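Local coordinates for erythrocyte binding antigen 140 (Plasmodium falciparum, PDB 4GF2), which probably binds receptors on the surface of host erythrocytes during parasite invasion, through a region built from two Duffy-binding-like domains, at residues K121-Y126 with N137-W142; K289-G294 with S458-N463; G408-K413 with L480-E485. The protein carries 3 engineered substitutions. One frame throughout, in Å; residues are numbered along the deposited sequence.

Interaction 1 of 3, residues K121-Y126 with N137-W142; sequences KKFSDY and NIKKEW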
loop_
_atom_site.group_PDB
_atom_site.type_symbol
_atom_site.label_atom_id
_atom_site.label_comp_id
_atom_site.label_asym_id
_atom_site.label_seq_id
_atom_site.Cartn_x
_atom_site.Cartn_y
_atom_site.Cartn_z
ATOM N N LYS A 121 -10.954 -50.645 -8.359
ATOM C CA LYS A 121 -10.983 -51.946 -7.709
ATOM C C LYS A 121 -12.149 -52.770 -8.243
ATOM O O LYS A 121 -12.024 -53.972 -8.458
ATOM C CB LYS A 121 -11.080 -51.781 -6.189
ATOM C CG LYS A 121 -11.014 -53.084 -5.410
ATOM C CD LYS A 121 -12.398 -53.637 -5.118
ATOM C CE LYS A 121 -12.324 -55.017 -4.481
ATOM N NZ LYS A 121 -13.670 -55.515 -4.089
ATOM N N LYS A 122 -13.283 -52.119 -8.467
ATOM C CA LYS A 122 -14.458 -52.819 -8.969
ATOM C C LYS A 122 -14.242 -53.269 -10.408
ATOM O O LYS A 122 -14.669 -54.355 -10.797
ATOM C CB LYS A 122 -15.700 -51.934 -8.875
ATOM C CG LYS A 122 -16.112 -51.599 -7.450
ATOM C CD LYS A 122 -16.146 -52.837 -6.559
ATOM C CE LYS A 122 -17.052 -53.917 -7.126
ATOM N NZ LYS A 122 -17.121 -55.112 -6.238
ATOM N N PHE A 123 -13.578 -52.435 -11.199
ATOM C CA PHE A 123 -13.292 -52.797 -12.579
ATOM C C PHE A 123 -12.220 -53.883 -12.639
ATOM O O PHE A 123 -12.156 -54.640 -13.604
ATOM C CB PHE A 123 -12.900 -51.567 -13.401
ATOM C CG PHE A 123 -14.056 -50.945 -14.136
ATOM C CD1 PHE A 123 -14.935 -50.092 -13.486
ATOM C CD2 PHE A 123 -14.269 -51.221 -15.477
ATOM C CE1 PHE A 123 -16.003 -49.523 -14.161
ATOM C CE2 PHE A 123 -15.334 -50.656 -16.160
ATOM C CZ PHE A 123 -16.204 -49.806 -15.502
ATOM N N SER A 124 -11.390 -53.968 -11.602
ATOM C CA SER A 124 -10.481 -55.104 -11.450
ATOM C C SER A 124 -11.288 -56.384 -11.310
ATOM O O SER A 124 -10.959 -57.406 -11.907
ATOM C CB SER A 124 -9.581 -54.937 -10.225
ATOM O OG SER A 124 -8.409 -54.211 -10.546
ATOM N N ASP A 125 -12.345 -56.321 -10.507
ATOM C CA ASP A 125 -13.218 -57.468 -10.303
ATOM C C ASP A 125 -13.999 -57.794 -11.574
ATOM O O ASP A 125 -14.101 -58.957 -11.969
ATOM C CB ASP A 125 -14.185 -57.201 -9.146
ATOM C CG ASP A 125 -13.468 -56.915 -7.838
ATOM O OD1 ASP A 125 -12.303 -57.345 -7.688
ATOM O OD2 ASP A 125 -14.072 -56.262 -6.961
ATOM N N TYR A 126 -14.540 -56.763 -12.217
ATOM C CA TYR A 126 -15.361 -56.948 -13.407
ATOM C C TYR A 126 -14.594 -57.686 -14.502
ATOM O O TYR A 126 -15.108 -58.628 -15.105
ATOM C CB TYR A 126 -15.836 -55.593 -13.943
ATOM C CG TYR A 126 -16.734 -54.810 -13.006
ATOM C CD1 TYR A 126 -17.469 -55.444 -12.010
ATOM C CD2 TYR A 126 -16.845 -53.431 -13.123
ATOM C CE1 TYR A 126 -18.288 -54.721 -11.157
ATOM C CE2 TYR A 126 -17.656 -52.703 -12.277
ATOM C CZ TYR A 126 -18.376 -53.349 -11.297
ATOM O OH TYR A 126 -19.185 -52.618 -10.455
ATOM N N ASN A 137 -7.639 -48.338 -20.435
ATOM C CA ASN A 137 -8.175 -48.546 -21.773
ATOM C C ASN A 137 -9.574 -49.149 -21.744
ATOM O O ASN A 137 -10.445 -48.751 -22.517
ATOM C CB ASN A 137 -7.238 -49.435 -22.590
ATOM C CG ASN A 137 -5.999 -48.700 -23.045
ATOM O OD1 ASN A 137 -6.009 -47.476 -23.189
ATOM N ND2 ASN A 137 -4.923 -49.441 -23.275
ATOM N N ILE A 138 -9.784 -50.113 -20.854
ATOM C CA ILE A 138 -11.101 -50.708 -20.676
ATOM C C ILE A 138 -12.130 -49.636 -20.304
ATOM O O ILE A 138 -13.248 -49.625 -20.825
ATOM C CB ILE A 138 -11.071 -51.810 -19.599
ATOM C CG1 ILE A 138 -10.365 -53.056 -20.146
ATOM C CG2 ILE A 138 -12.482 -52.164 -19.156
ATOM C CD1 ILE A 138 -10.154 -54.161 -19.122
ATOM N N LYS A 139 -11.739 -48.726 -19.415
ATOM C CA LYS A 139 -12.619 -47.653 -18.972
ATOM C C LYS A 139 -12.899 -46.674 -20.109
ATOM O O LYS A 139 -14.013 -46.158 -20.244
ATOM C CB LYS A 139 -12.001 -46.913 -17.782
ATOM C CG LYS A 139 -11.943 -47.737 -16.501
ATOM C CD LYS A 139 -11.528 -46.898 -15.299
ATOM C CE LYS A 139 -10.076 -46.449 -15.393
ATOM N NZ LYS A 139 -9.683 -45.594 -14.238
ATOM N N LYS A 140 -11.888 -46.423 -20.931
ATOM C CA LYS A 140 -12.051 -45.527 -22.064
ATOM C C LYS A 140 -13.082 -46.104 -23.026
ATOM O O LYS A 140 -13.976 -45.396 -23.488
ATOM C CB LYS A 140 -10.709 -45.290 -22.763
ATOM C CG LYS A 140 -9.746 -44.471 -21.922
ATOM C CD LYS A 140 -8.340 -44.439 -22.501
ATOM C CE LYS A 140 -8.208 -43.394 -23.593
ATOM N NZ LYS A 140 -6.812 -42.889 -23.704
ATOM N N GLU A 141 -12.968 -47.396 -23.308
ATOM C CA GLU A 141 -13.934 -48.067 -24.169
ATOM C C GLU A 141 -15.325 -48.018 -23.536
ATOM O O GLU A 141 -16.314 -47.753 -24.212
ATOM C CB GLU A 141 -13.513 -49.515 -24.419
ATOM C CG GLU A 141 -12.196 -49.656 -25.169
ATOM C CD GLU A 141 -11.813 -51.106 -25.413
ATOM O OE1 GLU A 141 -12.699 -51.902 -25.784
ATOM O OE2 GLU A 141 -10.625 -51.447 -25.230
ATOM N N TRP A 142 -15.394 -48.267 -22.233
ATOM C CA TRP A 142 -16.670 -48.262 -21.533
ATOM C C TRP A 142 -17.333 -46.895 -21.662
ATOM O O TRP A 142 -18.521 -46.791 -21.964
ATOM C CB TRP A 142 -16.476 -48.620 -20.059
ATOM C CG TRP A 142 -17.762 -48.712 -19.303
ATOM C CD1 TRP A 142 -18.487 -49.839 -19.057
ATOM C CD2 TRP A 142 -18.482 -47.630 -18.698
ATOM N NE1 TRP A 142 -19.612 -49.529 -18.333
ATOM C CE2 TRP A 142 -19.635 -48.180 -18.101
ATOM C CE3 TRP A 142 -18.268 -46.252 -18.606
ATOM C CZ2 TRP A 142 -20.567 -47.398 -17.423
ATOM C CZ3 TRP A 142 -19.194 -45.479 -17.934
ATOM C CH2 TRP A 142 -20.330 -46.053 -17.350
#
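Phe-123 projects from helix 110-127 into the flank of helix 132-155, where it meets Ile-138, Lys-139 and Trp-142 in the first of the two helical Duffy-binding-like domains of this region. The two short helical segments are almost perpendicular, at 89°, and their axes approach to 11.6 Å, so the gap is bridged by side chains. No hydrogen bond crosses it; one phenyl ring carries the contact.

Ile-138 comes first along the second helix. Its CG2 branch lies anti to the backbone N and reaches the rim of the phenyl ring near its plane, with CG2 4.2 Å from Phe-123 CD2. Next, Lys-139 contributes its aliphatic portion: CG rests over one face of the ring, 4.3 Å from Phe-123 CD2. The opposite face is filled from the ring's own helix by Tyr-126, whose CD2 stands 3.8 Å above the centre of the Phe-123 ring. The phenyl group thus lies between Lys-139 CG on one face and Tyr-126 CD2 on the other. Beyond the ring, the ammonium group of Lys-139 is bound by Asn-120 OD1 and the carbonyl oxygen of Phe-101, so this buried charge has polar partners although its CG packs on the phenyl ring.

One helical turn after Ile-138, Trp-142 closes the sequence with a T-shaped aromatic pair. Phe-123 turns its edge to the face of the five-membered indole ring, with centroids 5.6 Å apart and planes at 88°. Phe-59 of helix 56-78 meets both rings edge-to-face, and Phe-63 and Phe-101 also pack on the indole, extending the aromatic cluster to helices 56-78 and 83-101. Within the T-shaped pair, Phe-123 CZ approaches Trp-142 CD1 to 4.2 Å, above the indole plane and offset toward the rim.

Interaction 2 of 3, residues K289-G294 with S458-N463; sequences KSFLNG and SAVLKN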
loop_
_atom_site.group_PDB
_atom_site.type_symbol
_atom_site.label_atom_id
_atom_site.label_comp_id
_atom_site.label_asym_id
_atom_site.label_seq_id
_atom_site.Cartn_x
_atom_site.Cartn_y
_atom_site.Cartn_z
ATOM N N LYS A 289 4.302 9.030 -7.287
ATOM C CA LYS A 289 4.810 8.304 -8.444
ATOM C C LYS A 289 5.669 9.215 -9.309
ATOM O O LYS A 289 6.671 8.781 -9.872
ATOM C CB LYS A 289 3.663 7.720 -9.262
ATOM C CG LYS A 289 3.002 6.513 -8.625
ATOM C CD LYS A 289 1.972 5.898 -9.562
ATOM C CE LYS A 289 1.239 4.733 -8.911
ATOM N NZ LYS A 289 0.270 4.091 -9.850
ATOM N N SER A 290 5.273 10.480 -9.407
ATOM C CA SER A 290 6.046 11.463 -10.156
ATOM C C SER A 290 7.408 11.679 -9.503
ATOM O O SER A 290 8.439 11.667 -10.178
ATOM C CB SER A 290 5.289 12.787 -10.236
ATOM O OG SER A 290 6.025 13.747 -10.975
ATOM N N PHE A 291 7.402 11.864 -8.184
ATOM C CA PHE A 291 8.619 12.132 -7.424
ATOM C C PHE A 291 9.574 10.943 -7.369
ATOM O O PHE A 291 10.784 11.123 -7.237
ATOM C CB PHE A 291 8.265 12.552 -5.994
ATOM C CG PHE A 291 8.000 14.023 -5.839
ATOM C CD1 PHE A 291 6.910 14.616 -6.451
ATOM C CD2 PHE A 291 8.836 14.807 -5.065
ATOM C CE1 PHE A 291 6.666 15.970 -6.302
ATOM C CE2 PHE A 291 8.597 16.162 -4.913
ATOM C CZ PHE A 291 7.510 16.742 -5.529
ATOM N N LEU A 292 9.035 9.731 -7.459
ATOM C CA LEU A 292 9.858 8.527 -7.348
ATOM C C LEU A 292 10.173 7.880 -8.691
ATOM O O LEU A 292 11.207 7.234 -8.842
ATOM C CB LEU A 292 9.180 7.496 -6.447
ATOM C CG LEU A 292 9.163 7.807 -4.951
ATOM C CD1 LEU A 292 8.455 6.692 -4.206
ATOM C CD2 LEU A 292 10.572 8.000 -4.404
ATOM N N ASN A 293 9.277 8.045 -9.658
ATOM C CA ASN A 293 9.416 7.368 -10.941
ATOM C C ASN A 293 9.169 8.257 -12.160
ATOM O O ASN A 293 9.500 7.875 -13.281
ATOM C CB ASN A 293 8.463 6.169 -10.998
ATOM C CG ASN A 293 8.726 5.160 -9.895
ATOM O OD1 ASN A 293 9.597 4.300 -10.021
ATOM N ND2 ASN A 293 7.967 5.258 -8.809
ATOM N N GLY A 294 8.596 9.437 -11.946
ATOM C CA GLY A 294 8.147 10.269 -13.049
ATOM C C GLY A 294 8.945 11.547 -13.216
ATOM O O GLY A 294 10.104 11.618 -12.807
ATOM N N SER A 458 14.020 15.429 -1.246
ATOM C CA SER A 458 15.229 15.955 -1.861
ATOM C C SER A 458 14.996 16.341 -3.317
ATOM O O SER A 458 15.868 16.936 -3.957
ATOM C CB SER A 458 16.356 14.924 -1.776
ATOM O OG SER A 458 16.026 13.737 -2.478
ATOM N N ALA A 459 13.819 16.005 -3.833
ATOM C CA ALA A 459 13.496 16.254 -5.233
ATOM C C ALA A 459 13.341 17.740 -5.539
ATOM O O ALA A 459 13.417 18.150 -6.696
ATOM C CB ALA A 459 12.232 15.513 -5.614
ATOM N N VAL A 460 13.122 18.548 -4.507
ATOM C CA VAL A 460 12.916 19.981 -4.707
ATOM C C VAL A 460 14.219 20.781 -4.655
ATOM O O VAL A 460 14.197 22.009 -4.743
ATOM C CB VAL A 460 11.940 20.559 -3.669
ATOM C CG1 VAL A 460 10.632 19.786 -3.689
ATOM C CG2 VAL A 460 12.560 20.541 -2.277
ATOM N N LEU A 461 15.347 20.088 -4.527
ATOM C CA LEU A 461 16.645 20.751 -4.424
ATOM C C LEU A 461 17.464 20.633 -5.708
ATOM O O LEU A 461 17.498 19.576 -6.338
ATOM C CB LEU A 461 17.449 20.147 -3.273
ATOM C CG LEU A 461 16.821 20.231 -1.884
ATOM C CD1 LEU A 461 17.567 19.324 -0.923
ATOM C CD2 LEU A 461 16.820 21.663 -1.377
ATOM N N LYS A 462 18.127 21.722 -6.089
ATOM C CA LYS A 462 19.103 21.675 -7.169
ATOM C C LYS A 462 20.278 20.836 -6.689
ATOM O O LYS A 462 20.629 20.881 -5.509
ATOM C CB LYS A 462 19.586 23.080 -7.529
ATOM C CG LYS A 462 18.499 24.032 -7.999
ATOM C CD LYS A 462 19.077 25.414 -8.275
ATOM C CE LYS A 462 18.006 26.405 -8.696
ATOM N NZ LYS A 462 18.565 27.771 -8.902
ATOM N N ASN A 463 20.885 20.075 -7.595
ATOM C CA ASN A 463 21.986 19.192 -7.225
ATOM C C ASN A 463 21.687 18.482 -5.911
ATOM O O ASN A 463 22.186 18.872 -4.856
ATOM C CB ASN A 463 23.291 19.983 -7.099
ATOM C CG ASN A 463 23.684 20.675 -8.392
ATOM O OD1 ASN A 463 24.260 20.059 -9.289
ATOM N ND2 ASN A 463 23.382 21.966 -8.489
#
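Phe-291 and Ala-459 meet where helix 285-293 nears the turn that follows helix 435-457, and Val-460 adds a second, lighter touch. All three side chains are buried, and the contact between the segments is apolar: no hydrogen bond links them.

The closer apolar approach belongs to the alanine methyl. Ala-459 CB points at the helix and lies 3.5 Å from Phe-291 CD2; it is also 3.8 Å from Phe-291 CE2, so the methyl sits beside the bond joining these two ring carbons, at an oblique angle to the ring. Val-460 approaches differently. Its CG1 methyl comes to the ring edge near the ring plane, 4.3 Å from Phe-291 CE2. Methyls of two successive residues thus meet the CD2-CE2 margin of one phenyl group, one obliquely and one at the edge, while the backbones remain apart, the closest CA atoms being those of Phe-291 and Ala-459 at 6.8 Å.

Backbone hydrogen bonds shape each partner separately. In segment 289-294, Asn-293 N bonds to Lys-289 O at 2.7 Å, and Gly-294 N bonds to Ser-290 O. In the facing turn, Leu-461 N reaches back to Ser-458 O at 3.2 Å, folding the chain around Ala-459 and Val-460. The carbonyl oxygen of Val-460 is taken up by Lys-380 NZ.

The phenyl ring is inserted into the helical framework of the second Duffy-binding-like domain, touching Ile-373 and Gln-377 of helix 361-382 and Val-456 of helix 435-457. Val-460 spans onward to Ala-376 of helix 361-382 and Ile-395 of helix 388-407, so helix 285-293 is packed, through Phe-291, against helices 361-382 and 435-457, which come much later in the sequence.

Interaction 3 of 3, residues G408-K413 with L480-E485; sequences GSDIIK and LRWFKE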
loop_
_atom_site.group_PDB
_atom_site.type_symbol
_atom_site.label_atom_id
_atom_site.label_comp_id
_atom_site.label_asym_id
_atom_site.label_seq_id
_atom_site.Cartn_x
_atom_site.Cartn_y
_atom_site.Cartn_z
ATOM N N GLY A 408 8.387 8.397 17.471
ATOM C CA GLY A 408 7.732 8.674 18.737
ATOM C C GLY A 408 8.636 9.395 19.719
ATOM O O GLY A 408 8.352 9.441 20.912
ATOM N N SER A 409 9.729 9.961 19.222
ATOM C CA SER A 409 10.671 10.669 20.081
ATOM C C SER A 409 10.462 12.176 19.995
ATOM O O SER A 409 11.078 12.934 20.742
ATOM C CB SER A 409 12.108 10.324 19.695
ATOM O OG SER A 409 12.365 10.692 18.353
ATOM N N ASP A 410 9.593 12.605 19.080
ATOM C CA ASP A 410 9.275 14.023 18.930
ATOM C C ASP A 410 8.847 14.636 20.258
ATOM O O ASP A 410 8.044 14.061 20.989
ATOM C CB ASP A 410 8.169 14.222 17.893
ATOM C CG ASP A 410 7.691 15.661 17.824
ATOM O OD1 ASP A 410 8.465 16.523 17.354
ATOM O OD2 ASP A 410 6.541 15.931 18.237
ATOM N N ILE A 411 9.383 15.814 20.556
ATOM C CA ILE A 411 9.155 16.463 21.840
ATOM C C ILE A 411 7.747 17.047 21.986
ATOM O O ILE A 411 7.203 17.092 23.091
ATOM C CB ILE A 411 10.183 17.591 22.067
ATOM C CG1 ILE A 411 11.578 16.997 22.270
ATOM C CG2 ILE A 411 9.799 18.439 23.275
ATOM C CD1 ILE A 411 12.677 18.031 22.372
ATOM N N ILE A 412 7.162 17.492 20.879
ATOM C CA ILE A 412 5.912 18.251 20.935
ATOM C C ILE A 412 4.696 17.380 21.251
ATOM O O ILE A 412 3.896 17.725 22.117
ATOM C CB ILE A 412 5.639 19.006 19.620
ATOM C CG1 ILE A 412 6.842 19.864 19.231
ATOM C CG2 ILE A 412 4.402 19.879 19.764
ATOM C CD1 ILE A 412 7.248 20.886 20.277
ATOM N N LYS A 413 4.554 16.267 20.541
ATOM C CA LYS A 413 3.416 15.376 20.743
ATOM C C LYS A 413 2.117 16.155 20.574
ATOM O O LYS A 413 1.220 16.083 21.418
ATOM C CB LYS A 413 3.461 14.753 22.139
ATOM C CG LYS A 413 4.710 13.939 22.428
ATOM C CD LYS A 413 4.847 12.771 21.471
ATOM C CE LYS A 413 5.865 11.760 21.978
ATOM N NZ LYS A 413 6.009 10.613 21.049
ATOM N N LEU A 480 18.765 19.408 20.152
ATOM C CA LEU A 480 20.058 19.900 19.695
ATOM C C LEU A 480 19.945 20.458 18.280
ATOM O O LEU A 480 20.563 21.472 17.953
ATOM C CB LEU A 480 21.109 18.787 19.751
ATOM C CG LEU A 480 21.516 18.329 21.155
ATOM C CD1 LEU A 480 22.451 17.129 21.087
ATOM C CD2 LEU A 480 22.171 19.465 21.921
ATOM N N ARG A 481 19.146 19.802 17.444
ATOM C CA ARG A 481 18.931 20.278 16.086
ATOM C C ARG A 481 18.186 21.602 16.117
ATOM O O ARG A 481 18.483 22.509 15.341
ATOM C CB ARG A 481 18.140 19.258 15.273
ATOM C CG ARG A 481 18.762 17.873 15.241
ATOM C CD ARG A 481 18.138 17.015 14.155
ATOM N NE ARG A 481 16.680 17.128 14.117
ATOM C CZ ARG A 481 15.830 16.284 14.697
ATOM N NH1 ARG A 481 16.271 15.235 15.384
ATOM N NH2 ARG A 481 14.524 16.489 14.586
ATOM N N TRP A 482 17.220 21.710 17.023
ATOM C CA TRP A 482 16.402 22.910 17.128
ATOM C C TRP A 482 17.209 24.072 17.677
ATOM O O TRP A 482 17.103 25.193 17.187
ATOM C CB TRP A 482 15.185 22.652 18.018
ATOM C CG TRP A 482 14.187 21.755 17.383
ATOM C CD1 TRP A 482 14.242 21.226 16.123
ATOM C CD2 TRP A 482 12.970 21.277 17.967
ATOM N NE1 TRP A 482 13.136 20.447 15.890
ATOM C CE2 TRP A 482 12.342 20.462 17.006
ATOM C CE3 TRP A 482 12.355 21.458 19.208
ATOM C CZ2 TRP A 482 11.129 19.828 17.250
ATOM C CZ3 TRP A 482 11.151 20.828 19.447
ATOM C CH2 TRP A 482 10.550 20.024 18.473
ATOM N N PHE A 483 18.008 23.794 18.701
ATOM C CA PHE A 483 18.841 24.810 19.329
ATOM C C PHE A 483 19.685 25.524 18.276
ATOM O O PHE A 483 19.734 26.754 18.231
ATOM C CB PHE A 483 19.750 24.167 20.380
ATOM C CG PHE A 483 20.474 25.155 21.258
ATOM C CD1 PHE A 483 20.104 26.491 21.291
ATOM C CD2 PHE A 483 21.532 24.743 22.049
ATOM C CE1 PHE A 483 20.775 27.390 22.100
ATOM C CE2 PHE A 483 22.204 25.639 22.858
ATOM C CZ PHE A 483 21.826 26.964 22.883
ATOM N N LYS A 484 20.348 24.745 17.427
ATOM C CA LYS A 484 21.151 25.301 16.344
ATOM C C LYS A 484 20.278 26.066 15.352
ATOM O O LYS A 484 20.660 27.134 14.876
ATOM C CB LYS A 484 21.922 24.195 15.620
ATOM C CG LYS A 484 21.885 24.318 14.107
ATOM C CD LYS A 484 22.845 23.352 13.433
ATOM C CE LYS A 484 22.360 22.973 12.043
ATOM N NZ LYS A 484 22.040 24.160 11.204
ATOM N N GLU A 485 19.108 25.515 15.037
ATOM C CA GLU A 485 18.173 26.174 14.133
ATOM C C GLU A 485 17.800 27.542 14.694
ATOM O O GLU A 485 17.662 28.516 13.954
ATOM C CB GLU A 485 16.914 25.320 13.938
ATOM C CG GLU A 485 15.956 25.839 12.865
ATOM C CD GLU A 485 14.697 24.988 12.728
ATOM O OE1 GLU A 485 14.619 23.917 13.370
ATOM O OE2 GLU A 485 13.784 25.391 11.973
#
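Asp-410, whose carboxylate borders the indole of Trp-482, has its OD2 gripped by several donors. Lys-413 N bonds to Asp-410 OD2 at 3.1 Å, nearly straight (168°) and almost along the C-O axis, which makes an Asx motif; Ile-412 N adds a weak, strongly bent bond, and Arg-345 NH2 a salt bridge. The other oxygen, OD1, accepts from Gln-478 NE2. With both oxygens engaged, the carboxylate's rotation is fixed, and the nearby Arg-345 probably favours its ionised form.

The site lies in the second Duffy-binding-like domain, where the loop joining helices 388-407 and 415-427 faces helix 478-508. Gly-408 leaves the first of these helices with a positive phi (86°). The far end of the loop is tied back to it: Lys-413 NZ bonds to Gly-408 O at 2.6 Å from above the carbonyl plane, and also forms a salt bridge with Glu-421 of the following helix.

Across the interface Trp-482 does all the touching, with the outer end of its six-membered ring. Its CG lies beside the backbone N, anti to the carbonyl carbon (chi1 -71°), and the indole extends from the helix into the loop. Asp-410 OD1 stands at the ring edge, near its plane, 4.2 Å from Trp-482 CH2. At the other end of the indole, NE1 donates to Asp-401 OD1, an oxygen that Arg-481 NH2 also binds through a salt bridge; the tryptophan is therefore held at its polar end by helix 388-407.

Two isoleucines complete the contact, approaching obliquely from opposite sides of the indole plane. Ile-411 CB lies 4.3 Å from Trp-482 CZ3. Ile-412 slants across on the other side, its CG1 3.8 Å from Trp-482 CH2 and its CD1 4.0 Å from Trp-482 CZ3.

Overall arrangement
The three contacts are spread along an elongated, mostly helical chain. Interaction 1 closes first, between the neighbouring helices 110-127 and 132-155 of the first Duffy-binding-like domain; its centre is 71 Å from that of interaction 2 and 82 Å from that of interaction 3, on the opposite side of the chain's centre from both. Interactions 2 and 3 have centres 26 Å apart and nearest atoms about 14 Å apart, without touching. Their segments alternate along the chain, and helix 388-407 borders both. Interaction 1 is thus local to one domain; interaction 3 lies within the second Duffy-binding-like domain, and interaction 2 joins helix 285-293, from far earlier in the sequence, to it.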